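Fatty acid synthase 1, isoform A (Drosophila melanogaster, PDB 6FN6) probably builds long-chain saturated fatty acids from acetyl-CoA and malonyl-CoA with NADPH, this chain being its dehydratase, enoylreductase and ketoreductase region. Local coordinates at residues M672-P677 against Q849-V854; A685-C690 against I889-I894; S693-A698 against G721-S726; Y697-V700 against Q704-K707; V727-G732 against R751-Q756. All coordinates share one frame; numbering follows the deposited sequence.

Contact 1. Residues M672-P677 against Q849-V854; sequences MMWQIP and QVVSLV
The indole of Trp674 meets helix 844-860 with its pyrrole side, and its N-H takes hold of a helix carbonyl: NE1 donates to Val851 O at 3.2 Å, with 156° at the hydrogen. The oxygen lies at the ring edge, close to the indole plane, while the donor stands at 115° to the C=O, well off its line, and tilted a little from the carbonyl plane. Val851 also offers an apolar surface, its methyl CG1 resting 3.6 Å from Trp674 CZ2. One turn further on, the side chain of Val854 crosses the indole at about a right angle, with CG1 3.9 Å from Trp674 CE2. Trp674 belongs to strand 673-675, paired with strand 652-656 in the mixed sheet of the enoylreductase part, and the contact pins this strand to a helix of the zinc-binding-dehydrogenase-like part. Tryptophan suits the place because one flat group brings both a donor and a broad apolar surface. A leucine here would probably leave Val851 O without this donor and open a gap beside both valines. Met672 runs across Val851 nearly at right angles, its CG 4.1 Å from Val851 CG1. Beyond CG the chain leads away from the helix, SD already farther off, and the bend at chi3 (-74°) leaves CE more distant still; an unbranched methionine can take such a path.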
# COMPACT_ATOMS: atom_id res chain seq x y z
N MET A 672 33.01 -11.87 -6.82
CA MET A 672 31.93 -12.08 -7.76
C MET A 672 32.45 -12.57 -9.12
O MET A 672 32.26 -11.92 -10.14
CB MET A 672 31.12 -10.79 -7.93
CG MET A 672 30.17 -10.52 -6.77
SD MET A 672 29.59 -8.81 -6.67
CE MET A 672 31.06 -7.98 -6.05
N MET A 673 33.10 -13.73 -9.10
CA MET A 673 33.55 -14.38 -10.33
C MET A 673 33.44 -15.90 -10.23
O MET A 673 33.66 -16.49 -9.17
CB MET A 673 34.99 -14.01 -10.69
CG MET A 673 35.17 -12.61 -11.22
SD MET A 673 36.75 -12.38 -12.07
CE MET A 673 37.92 -12.32 -10.73
N TRP A 674 33.09 -16.53 -11.35
CA TRP A 674 33.03 -17.98 -11.44
C TRP A 674 33.96 -18.40 -12.58
O TRP A 674 34.04 -17.73 -13.60
CB TRP A 674 31.61 -18.47 -11.72
CG TRP A 674 30.58 -17.96 -10.76
CD1 TRP A 674 30.07 -18.61 -9.68
CD2 TRP A 674 29.91 -16.69 -10.82
NE1 TRP A 674 29.13 -17.83 -9.05
CE2 TRP A 674 29.01 -16.65 -9.74
CE3 TRP A 674 29.98 -15.60 -11.69
CZ2 TRP A 674 28.19 -15.55 -9.49
CZ3 TRP A 674 29.17 -14.51 -11.44
CH2 TRP A 674 28.28 -14.49 -10.36
N GLN A 675 34.67 -19.51 -12.40
CA GLN A 675 35.46 -20.06 -13.50
C GLN A 675 34.56 -20.90 -14.39
O GLN A 675 33.90 -21.83 -13.92
CB GLN A 675 36.63 -20.90 -12.98
CG GLN A 675 37.74 -20.07 -12.35
CD GLN A 675 39.11 -20.73 -12.47
OE1 GLN A 675 39.34 -21.56 -13.35
NE2 GLN A 675 40.02 -20.36 -11.58
N ILE A 676 34.53 -20.56 -15.67
CA ILE A 676 33.63 -21.21 -16.61
C ILE A 676 33.91 -22.71 -16.62
O ILE A 676 35.07 -23.12 -16.69
CB ILE A 676 33.76 -20.62 -18.03
CG1 ILE A 676 33.53 -19.10 -18.00
CG2 ILE A 676 32.76 -21.28 -18.97
CD1 ILE A 676 33.78 -18.41 -19.33
N PRO A 677 32.86 -23.54 -16.52
CA PRO A 677 33.03 -24.99 -16.61
C PRO A 677 33.25 -25.46 -18.04
O PRO A 677 33.08 -24.68 -18.98
CB PRO A 677 31.71 -25.54 -16.05
CG PRO A 677 30.72 -24.50 -16.39
CD PRO A 677 31.44 -23.18 -16.30
N GLN A 849 28.12 -15.33 -0.39
CA GLN A 849 27.08 -16.34 -0.24
C GLN A 849 26.34 -16.56 -1.56
O GLN A 849 26.14 -17.71 -1.97
CB GLN A 849 26.09 -15.95 0.86
CG GLN A 849 24.97 -16.96 1.06
CD GLN A 849 25.49 -18.33 1.44
OE1 GLN A 849 25.42 -19.28 0.65
NE2 GLN A 849 26.02 -18.45 2.65
N VAL A 850 25.94 -15.48 -2.21
CA VAL A 850 25.15 -15.59 -3.43
C VAL A 850 25.94 -16.31 -4.52
O VAL A 850 25.39 -17.13 -5.25
CB VAL A 850 24.67 -14.20 -3.94
CG1 VAL A 850 23.72 -13.56 -2.94
CG2 VAL A 850 25.85 -13.27 -4.19
N VAL A 851 27.23 -16.01 -4.62
CA VAL A 851 28.07 -16.64 -5.63
C VAL A 851 28.22 -18.12 -5.29
O VAL A 851 28.29 -18.97 -6.18
CB VAL A 851 29.44 -15.94 -5.75
CG1 VAL A 851 29.26 -14.49 -6.17
CG2 VAL A 851 30.21 -16.02 -4.45
N SER A 852 28.27 -18.43 -4.00
CA SER A 852 28.32 -19.82 -3.55
C SER A 852 27.07 -20.55 -4.02
O SER A 852 27.14 -21.68 -4.51
CB SER A 852 28.45 -19.91 -2.03
OG SER A 852 29.59 -19.19 -1.58
N LEU A 853 25.92 -19.90 -3.85
CA LEU A 853 24.65 -20.48 -4.28
C LEU A 853 24.67 -20.76 -5.78
O LEU A 853 24.29 -21.85 -6.22
CB LEU A 853 23.49 -19.54 -3.94
CG LEU A 853 22.71 -19.84 -2.65
CD1 LEU A 853 23.65 -19.99 -1.47
CD2 LEU A 853 21.68 -18.76 -2.38
N VAL A 854 25.12 -19.78 -6.56
CA VAL A 854 25.22 -19.95 -8.00
C VAL A 854 26.25 -21.02 -8.30
O VAL A 854 26.04 -21.88 -9.16
CB VAL A 854 25.57 -18.61 -8.69
CG1 VAL A 854 25.77 -18.81 -10.19
CG2 VAL A 854 24.50 -17.57 -8.43

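Contact 2. Residues A685-C690 against I889-I894; sequences ASTVPC and IGKVVI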
# COMPACT_ATOMS: atom_id res chain seq x y z
N ALA A 685 28.09 -19.08 -21.04
CA ALA A 685 28.43 -18.70 -19.67
C ALA A 685 28.01 -17.26 -19.36
O ALA A 685 27.55 -16.97 -18.25
CB ALA A 685 29.92 -18.87 -19.44
N SER A 686 28.15 -16.38 -20.34
CA SER A 686 27.85 -14.96 -20.16
C SER A 686 26.42 -14.71 -19.67
O SER A 686 26.13 -13.66 -19.10
CB SER A 686 28.08 -14.20 -21.47
OG SER A 686 27.27 -14.72 -22.51
N THR A 687 25.54 -15.67 -19.91
CA THR A 687 24.12 -15.52 -19.58
C THR A 687 23.81 -15.77 -18.10
O THR A 687 22.73 -15.43 -17.63
CB THR A 687 23.25 -16.47 -20.42
OG1 THR A 687 23.50 -17.82 -20.02
CG2 THR A 687 23.55 -16.32 -21.90
N VAL A 688 24.76 -16.36 -17.38
CA VAL A 688 24.47 -16.90 -16.05
C VAL A 688 24.55 -15.88 -14.90
O VAL A 688 23.61 -15.79 -14.11
CB VAL A 688 25.41 -18.09 -15.76
CG1 VAL A 688 25.27 -18.57 -14.32
CG2 VAL A 688 25.13 -19.23 -16.71
N PRO A 689 25.66 -15.13 -14.79
CA PRO A 689 25.94 -14.33 -13.59
C PRO A 689 24.77 -13.54 -13.00
O PRO A 689 24.43 -13.74 -11.84
CB PRO A 689 27.03 -13.37 -14.07
CG PRO A 689 27.72 -14.10 -15.13
CD PRO A 689 26.68 -14.93 -15.82
N CYS A 690 24.18 -12.64 -13.78
CA CYS A 690 23.19 -11.71 -13.25
C CYS A 690 21.86 -12.37 -12.91
O CYS A 690 21.37 -12.25 -11.79
CB CYS A 690 22.96 -10.57 -14.23
SG CYS A 690 24.26 -9.32 -14.17
N ILE A 889 13.78 -14.08 -26.52
CA ILE A 889 13.70 -15.08 -25.48
C ILE A 889 15.11 -15.43 -25.02
O ILE A 889 15.93 -15.88 -25.81
CB ILE A 889 12.94 -16.34 -25.97
CG1 ILE A 889 11.48 -16.00 -26.24
CG2 ILE A 889 13.06 -17.48 -24.95
CD1 ILE A 889 10.65 -17.16 -26.78
N GLY A 890 15.38 -15.20 -23.74
CA GLY A 890 16.69 -15.47 -23.19
C GLY A 890 17.54 -14.22 -23.07
O GLY A 890 17.02 -13.12 -22.88
N LYS A 891 18.85 -14.40 -23.17
CA LYS A 891 19.78 -13.29 -22.98
C LYS A 891 20.29 -12.72 -24.30
O LYS A 891 20.62 -13.46 -25.23
CB LYS A 891 20.97 -13.75 -22.13
CG LYS A 891 21.74 -12.62 -21.48
CD LYS A 891 20.85 -11.81 -20.54
CE LYS A 891 21.54 -11.49 -19.23
NZ LYS A 891 20.60 -10.87 -18.25
N VAL A 892 20.35 -11.39 -24.38
CA VAL A 892 20.92 -10.70 -25.52
C VAL A 892 22.39 -10.44 -25.26
O VAL A 892 22.74 -9.78 -24.28
CB VAL A 892 20.16 -9.38 -25.80
CG1 VAL A 892 20.73 -8.66 -27.02
CG2 VAL A 892 18.67 -9.64 -25.97
N VAL A 893 23.26 -10.94 -26.14
CA VAL A 893 24.70 -10.88 -25.90
C VAL A 893 25.45 -10.21 -27.06
O VAL A 893 25.15 -10.43 -28.23
CB VAL A 893 25.28 -12.28 -25.65
CG1 VAL A 893 26.72 -12.18 -25.14
CG2 VAL A 893 24.41 -13.05 -24.66
N ILE A 894 26.44 -9.38 -26.71
CA ILE A 894 27.30 -8.75 -27.70
C ILE A 894 28.63 -9.49 -27.78
O ILE A 894 29.33 -9.64 -26.77
CB ILE A 894 27.52 -7.26 -27.40
CG1 ILE A 894 26.23 -6.49 -27.66
CG2 ILE A 894 28.65 -6.70 -28.27
CD1 ILE A 894 26.26 -5.05 -27.20
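Apolar carbons of Thr687 and Lys891 make the nearest approach, the threonine methyl CG2 lying 3.6 Å from Lys891 CB and 4.1 Å from Lys891 CG as the two side chains pass in opposite directions. With chi1 at 68°, Thr687 sets this methyl opposite its own carbonyl carbon, against the lysine stem, while OG1 is engaged with Glu684 O and Leu866 N. Threonine therefore serves two neighbours of unlike character. A second, looser packing joins Ser686 to Val893: OG lies 3.7 Å from Val893 CG1, a van der Waals touch, since the hydroxyl finds its polar partner in Glu683 O. Serine is short enough to fit its OG against the valine methyls. Of the backbone bonds, Val688 N to Ala685 O closes a type I turn at 3.0 Å, which presents Ser686 and Thr687 to the strand. The charged end of Lys891 makes a long, weak ion pair with Glu642, whose other oxygen accepts the N-H of Cys690. The turn lies between helix 682-685 and helix 689-702, and strand 891-895 runs between strand 601-611, antiparallel to it, and strand 868-872, parallel to it, in the enoylreductase mixed sheet.

Contact 3. Residues S693-A698 against G721-S726; sequences STVYYA and GQAAIS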
# COMPACT_ATOMS: atom_id res chain seq x y z
N SER A 693 22.29 -14.91 -10.04
CA SER A 693 22.60 -14.22 -8.79
C SER A 693 21.33 -13.57 -8.25
O SER A 693 21.10 -13.53 -7.05
CB SER A 693 23.70 -13.18 -9.00
OG SER A 693 24.91 -13.80 -9.37
N THR A 694 20.51 -13.05 -9.16
CA THR A 694 19.25 -12.43 -8.80
C THR A 694 18.28 -13.47 -8.25
O THR A 694 17.67 -13.28 -7.20
CB THR A 694 18.60 -11.73 -10.01
OG1 THR A 694 19.52 -10.77 -10.56
CG2 THR A 694 17.31 -11.02 -9.61
N VAL A 695 18.15 -14.58 -8.98
CA VAL A 695 17.20 -15.63 -8.62
C VAL A 695 17.53 -16.18 -7.24
O VAL A 695 16.63 -16.41 -6.42
CB VAL A 695 17.19 -16.74 -9.68
CG1 VAL A 695 16.62 -18.04 -9.12
CG2 VAL A 695 16.40 -16.31 -10.90
N TYR A 696 18.81 -16.39 -6.98
CA TYR A 696 19.23 -17.00 -5.72
C TYR A 696 19.13 -16.03 -4.56
O TYR A 696 18.77 -16.42 -3.45
CB TYR A 696 20.65 -17.53 -5.85
CG TYR A 696 20.72 -18.93 -6.41
CD1 TYR A 696 20.35 -20.03 -5.64
CD2 TYR A 696 21.14 -19.16 -7.71
CE1 TYR A 696 20.41 -21.31 -6.14
CE2 TYR A 696 21.19 -20.44 -8.23
CZ TYR A 696 20.82 -21.51 -7.44
OH TYR A 696 20.88 -22.79 -7.95
N TYR A 697 19.42 -14.75 -4.80
CA TYR A 697 19.34 -13.76 -3.73
C TYR A 697 17.88 -13.51 -3.35
O TYR A 697 17.58 -13.13 -2.22
CB TYR A 697 19.99 -12.44 -4.15
CG TYR A 697 19.84 -11.37 -3.10
CD1 TYR A 697 20.49 -11.47 -1.88
CD2 TYR A 697 19.01 -10.27 -3.31
CE1 TYR A 697 20.35 -10.50 -0.91
CE2 TYR A 697 18.86 -9.30 -2.34
CZ TYR A 697 19.53 -9.42 -1.14
OH TYR A 697 19.39 -8.46 -0.16
N ALA A 698 16.98 -13.72 -4.30
CA ALA A 698 15.56 -13.46 -4.09
C ALA A 698 14.84 -14.68 -3.51
O ALA A 698 14.16 -14.58 -2.49
CB ALA A 698 14.90 -13.04 -5.40
N GLY A 721 13.05 -14.96 -15.37
CA GLY A 721 12.05 -16.00 -15.30
C GLY A 721 12.60 -17.39 -15.55
O GLY A 721 12.42 -18.30 -14.74
N GLN A 722 13.27 -17.56 -16.69
CA GLN A 722 13.88 -18.83 -17.06
C GLN A 722 14.81 -19.33 -15.97
O GLN A 722 14.79 -20.51 -15.62
CB GLN A 722 14.64 -18.69 -18.38
CG GLN A 722 13.76 -18.77 -19.61
CD GLN A 722 14.49 -18.43 -20.89
OE1 GLN A 722 15.34 -19.19 -21.35
NE2 GLN A 722 14.15 -17.29 -21.48
N ALA A 723 15.63 -18.43 -15.43
CA ALA A 723 16.56 -18.80 -14.37
C ALA A 723 15.78 -19.17 -13.12
O ALA A 723 16.15 -20.11 -12.41
CB ALA A 723 17.52 -17.67 -14.09
N ALA A 724 14.71 -18.44 -12.85
CA ALA A 724 13.88 -18.69 -11.68
C ALA A 724 13.17 -20.04 -11.77
O ALA A 724 13.17 -20.81 -10.81
CB ALA A 724 12.86 -17.57 -11.51
N ILE A 725 12.57 -20.32 -12.93
CA ILE A 725 11.84 -21.56 -13.14
C ILE A 725 12.77 -22.76 -12.97
O ILE A 725 12.40 -23.75 -12.35
CB ILE A 725 11.16 -21.57 -14.53
CG1 ILE A 725 10.12 -20.45 -14.63
CG2 ILE A 725 10.49 -22.93 -14.79
CD1 ILE A 725 9.64 -20.19 -16.04
N SER A 726 13.96 -22.66 -13.53
CA SER A 726 14.93 -23.74 -13.47
C SER A 726 15.32 -24.07 -12.04
O SER A 726 15.29 -25.23 -11.63
CB SER A 726 16.18 -23.38 -14.28
OG SER A 726 17.12 -24.44 -14.29
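The flat group at this contact is the peptide unit joining Ala723 to Ala724, and Val695 covers one of its faces. Both valine methyls stand about 3.3 Å above the peptide plane on the same side: CG2 sits over the amide nitrogen, 3.3 Å from Ala724 N, and CG1 is displaced from it, 3.8 Å from Ala724 CA and 3.9 Å from Ala723 O. Ala723 CB rises on the valine's side of the peptide, 3.6 Å from Val695 CG2, while Ala724 CB lies near the plane, at the edge, 3.8 Å from Val695 CG2. CG1 is anti to the backbone N (chi1 160°), and this turn of the isopropyl group sets both branches on the peptide together. Alanines suit helix 719-731 here because their short side chains let a branched residue of helix 689-702 come down to the backbone, so that the CA atoms of Val695 and Ala724 are 5.5 Å apart. Gly721 is the last glycine of a GxGxxG pattern, consistent with the nucleotide-binding Rossmann half of a zinc-binding dehydrogenase-like enoylreductase. Tyr697 lies on another side of its helix, where its hydroxyl bonds to Asn828 of the second subunit. Every touch sets apolar carbons against carbons or backbone, so close fit and burial of apolar surface, rather than polar pairing, probably account for the attraction between these two segments.

Contact 4. Residues Y697-V700 against Q704-K707; sequences YALV and QMKK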
# COMPACT_ATOMS: atom_id res chain seq x y z
N TYR A 697 19.42 -14.75 -4.80
CA TYR A 697 19.34 -13.76 -3.73
C TYR A 697 17.88 -13.51 -3.35
O TYR A 697 17.58 -13.13 -2.22
CB TYR A 697 19.99 -12.44 -4.15
CG TYR A 697 19.84 -11.37 -3.10
CD1 TYR A 697 20.49 -11.47 -1.88
CD2 TYR A 697 19.01 -10.27 -3.31
CE1 TYR A 697 20.35 -10.50 -0.91
CE2 TYR A 697 18.86 -9.30 -2.34
CZ TYR A 697 19.53 -9.42 -1.14
OH TYR A 697 19.39 -8.46 -0.16
N ALA A 698 16.98 -13.72 -4.30
CA ALA A 698 15.56 -13.46 -4.09
C ALA A 698 14.84 -14.68 -3.51
O ALA A 698 14.16 -14.58 -2.49
CB ALA A 698 14.90 -13.04 -5.40
N LEU A 699 15.00 -15.83 -4.17
CA LEU A 699 14.25 -17.03 -3.81
C LEU A 699 14.82 -17.77 -2.60
O LEU A 699 14.06 -18.27 -1.77
CB LEU A 699 14.18 -17.98 -5.00
CG LEU A 699 13.62 -17.44 -6.32
CD1 LEU A 699 13.40 -18.59 -7.30
CD2 LEU A 699 12.33 -16.66 -6.12
N VAL A 700 16.14 -17.83 -2.50
CA VAL A 700 16.78 -18.64 -1.46
C VAL A 700 17.14 -17.81 -0.24
O VAL A 700 16.80 -18.17 0.89
CB VAL A 700 18.03 -19.36 -2.01
CG1 VAL A 700 18.75 -20.12 -0.91
CG2 VAL A 700 17.64 -20.31 -3.13
N GLN A 704 13.68 -17.59 1.13
CA GLN A 704 13.85 -18.87 1.81
C GLN A 704 12.82 -19.88 1.34
O GLN A 704 12.02 -20.38 2.13
CB GLN A 704 13.75 -18.70 3.33
CG GLN A 704 14.65 -17.62 3.90
CD GLN A 704 14.61 -17.58 5.42
OE1 GLN A 704 14.42 -16.51 6.01
NE2 GLN A 704 14.79 -18.73 6.05
N MET A 705 12.84 -20.19 0.05
CA MET A 705 11.86 -21.09 -0.53
C MET A 705 12.13 -22.53 -0.11
O MET A 705 13.29 -22.95 -0.02
CB MET A 705 11.86 -20.96 -2.06
CG MET A 705 13.16 -21.38 -2.74
SD MET A 705 12.98 -21.50 -4.53
CE MET A 705 14.65 -21.88 -5.02
N LYS A 706 11.07 -23.28 0.15
CA LYS A 706 11.19 -24.67 0.58
C LYS A 706 10.52 -25.61 -0.41
O LYS A 706 9.58 -25.23 -1.12
CB LYS A 706 10.57 -24.86 1.96
CG LYS A 706 11.56 -24.81 3.11
CD LYS A 706 11.85 -23.39 3.54
CE LYS A 706 12.79 -23.35 4.74
NZ LYS A 706 12.98 -21.97 5.27
N LYS A 707 11.00 -26.85 -0.45
CA LYS A 707 10.47 -27.87 -1.35
C LYS A 707 8.98 -28.08 -1.10
O LYS A 707 8.52 -28.05 0.04
CB LYS A 707 11.25 -29.17 -1.17
CG LYS A 707 10.67 -30.37 -1.92
CD LYS A 707 11.58 -31.58 -1.78
CE LYS A 707 10.96 -32.84 -2.36
NZ LYS A 707 9.77 -33.29 -1.59
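Leu699 O receives the N-H of Met705 at 2.9 Å, and this is the main polar link between the end of helix 689-702 and the loop after it. The donor lies nearly in line with the C=O, at 161° at the oxygen, and the N-H itself points to the acceptor at 145°. Next door Val700 O has a weak bond from Gln704 N at 3.2 Å, supplemented by a CA-H...O contact from Gln704 CA, also at 3.2 Å. Gln704 has positive phi and is the first residue to leave the helical conformation. The helix thus ends in a widened form: a pi-type turn spans 697-700, and the Met705 bond reaches back six residues, bringing the chain round toward strand 710-713 of the parallel, Rossmann-type sheet. Outside these bonds, Met705 folds its side chain over the helix end. Chi1 at 64° tucks CG against the peptide, 3.4 Å from Leu699 O, and from there the chain runs extended. Its SD reaches Leu699 CB at 3.7 Å, and its CE meets Val700 CG2 at 3.9 Å. A long, flexible, apolar chain suits a spot where it must also touch Val727 and His731 of helix 719-731 and Leu783 of the sheet. An alanine here would probably leave Leu699 CB and Val700 CG2 without their cover, and Val727 and His731 without this partner.

Contact 5. Residues V727-G732 against R751-Q756; sequences VALAHG and RFPKLQ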
# COMPACT_ATOMS: atom_id res chain seq x y z
N VAL A 727 15.69 -23.05 -11.27
CA VAL A 727 16.11 -23.26 -9.89
C VAL A 727 14.94 -23.75 -9.05
O VAL A 727 15.08 -24.69 -8.27
CB VAL A 727 16.72 -21.97 -9.29
CG1 VAL A 727 17.14 -22.19 -7.85
CG2 VAL A 727 17.91 -21.51 -10.12
N ALA A 728 13.79 -23.10 -9.20
CA ALA A 728 12.60 -23.47 -8.44
C ALA A 728 12.24 -24.94 -8.66
O ALA A 728 12.10 -25.70 -7.70
CB ALA A 728 11.43 -22.57 -8.82
N LEU A 729 12.08 -25.32 -9.92
CA LEU A 729 11.75 -26.70 -10.25
C LEU A 729 12.81 -27.65 -9.71
O LEU A 729 12.52 -28.79 -9.35
CB LEU A 729 11.60 -26.88 -11.77
CG LEU A 729 10.37 -26.24 -12.42
CD1 LEU A 729 10.40 -26.45 -13.92
CD2 LEU A 729 9.07 -26.77 -11.83
N ALA A 730 14.05 -27.18 -9.66
CA ALA A 730 15.16 -27.98 -9.16
C ALA A 730 15.01 -28.22 -7.66
O ALA A 730 15.33 -29.30 -7.16
CB ALA A 730 16.49 -27.31 -9.46
N HIS A 731 14.51 -27.22 -6.95
CA HIS A 731 14.31 -27.33 -5.51
C HIS A 731 13.02 -28.07 -5.18
O HIS A 731 12.78 -28.44 -4.02
CB HIS A 731 14.31 -25.94 -4.87
CG HIS A 731 15.68 -25.41 -4.58
ND1 HIS A 731 16.09 -25.05 -3.31
CD2 HIS A 731 16.74 -25.18 -5.39
CE1 HIS A 731 17.34 -24.62 -3.36
NE2 HIS A 731 17.76 -24.69 -4.61
N GLY A 732 12.18 -28.29 -6.19
CA GLY A 732 11.00 -29.12 -6.04
C GLY A 732 9.70 -28.38 -5.78
O GLY A 732 8.73 -28.97 -5.32
N ARG A 751 10.76 -26.74 -22.96
CA ARG A 751 12.09 -26.62 -22.39
C ARG A 751 12.25 -27.20 -20.98
O ARG A 751 13.36 -27.57 -20.59
CB ARG A 751 12.52 -25.15 -22.38
CG ARG A 751 13.89 -24.91 -21.77
CD ARG A 751 14.41 -23.53 -22.11
NE ARG A 751 15.72 -23.27 -21.53
CZ ARG A 751 16.88 -23.49 -22.16
NH1 ARG A 751 16.89 -23.98 -23.40
NH2 ARG A 751 18.03 -23.22 -21.56
N PHE A 752 11.16 -27.26 -20.20
CA PHE A 752 11.27 -27.59 -18.78
C PHE A 752 10.63 -28.93 -18.32
O PHE A 752 9.73 -29.45 -18.98
CB PHE A 752 10.65 -26.46 -17.96
CG PHE A 752 11.52 -25.25 -17.86
CD1 PHE A 752 12.65 -25.26 -17.07
CD2 PHE A 752 11.21 -24.10 -18.56
CE1 PHE A 752 13.46 -24.15 -16.96
CE2 PHE A 752 12.02 -22.98 -18.47
CZ PHE A 752 13.14 -23.01 -17.67
N PRO A 753 11.13 -29.47 -17.19
CA PRO A 753 10.68 -30.70 -16.52
C PRO A 753 9.40 -30.56 -15.69
O PRO A 753 9.43 -29.97 -14.62
CB PRO A 753 11.86 -31.05 -15.60
CG PRO A 753 12.53 -29.78 -15.34
CD PRO A 753 12.36 -28.95 -16.56
N LYS A 754 8.29 -31.11 -16.19
CA LYS A 754 7.02 -31.08 -15.48
C LYS A 754 6.51 -29.65 -15.26
O LYS A 754 6.21 -29.26 -14.13
CB LYS A 754 7.15 -31.76 -14.11
CG LYS A 754 5.82 -32.02 -13.40
CD LYS A 754 5.93 -33.06 -12.29
CE LYS A 754 6.78 -32.55 -11.13
NZ LYS A 754 6.84 -33.49 -9.98
N LEU A 755 6.44 -28.87 -16.33
CA LEU A 755 5.67 -27.63 -16.31
C LEU A 755 4.26 -27.86 -16.85
O LEU A 755 4.09 -28.24 -18.00
CB LEU A 755 6.39 -26.54 -17.11
CG LEU A 755 6.14 -25.10 -16.67
CD1 LEU A 755 6.49 -24.87 -15.20
CD2 LEU A 755 6.93 -24.14 -17.56
N GLN A 756 3.26 -27.63 -16.01
CA GLN A 756 1.88 -27.91 -16.39
C GLN A 756 1.27 -26.76 -17.20
O GLN A 756 1.38 -25.60 -16.82
CB GLN A 756 1.03 -28.17 -15.15
CG GLN A 756 1.54 -29.29 -14.26
CD GLN A 756 1.42 -30.65 -14.92
OE1 GLN A 756 0.47 -30.91 -15.66
NE2 GLN A 756 2.39 -31.52 -14.65
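A single side chain, that of Leu729, supplies one whole side of this contact, reaching from helix 719-731 into a bend formed by four successive residues of 752-755. Its methyl CD1 does most of the touching. It lies 3.7 Å from Pro753 O, 4.0 Å from Phe752 CD1 and 4.1 Å from Pro753 CD, with Leu755 CD1 on a further flank at 4.4 Å. The leucine and phenylalanine side chains cross at about a right angle, and the methyl comes to the ring obliquely. Pro753 CD lies in the ring plane at its edge, and Arg751 CG lies above one face, toward the rim, which probably helps to fix the ring. Leucine suits the place: a forked end lets CD1 serve the ring and the prolyl group while CD2 turns toward Lys754 O. Three residues on, Gly732 takes a positive phi as C-prime of a Schellman motif that closes the helix. Segment 751-756 leads from helix 742-751 to strand 760-762. Strand 734-739 follows helix 719-731, and its Val735 receives both Leu729 and Leu755, while Phe752 also leans on Ile725 and Ser726 of that helix.

How the contacts relate
All five contacts lie in the enoylreductase part of the chain. Helix 689-702 is used by contacts 2, 3 and 4, and helix 719-731 by contacts 3 and 5. Contacts 1 and 2, whose centres are 15 Å apart, reach the mixed sheet and cross along the chain; contacts 3, 4 and 5 are nested within the loop closed by each. Contacts 3 and 4 share Tyr697 and Ala698, with centres 9 Å apart, and contact 5 follows both. Trp674 of the mixed sheet touches Pro689 and Ser693 of helix 689-702, this helix packs on helix 719-731, and Leu729 there rests on Val735 of the Rossmann-type parallel sheet, which probably carries the NADPH site; packing thus runs from sheet to sheet.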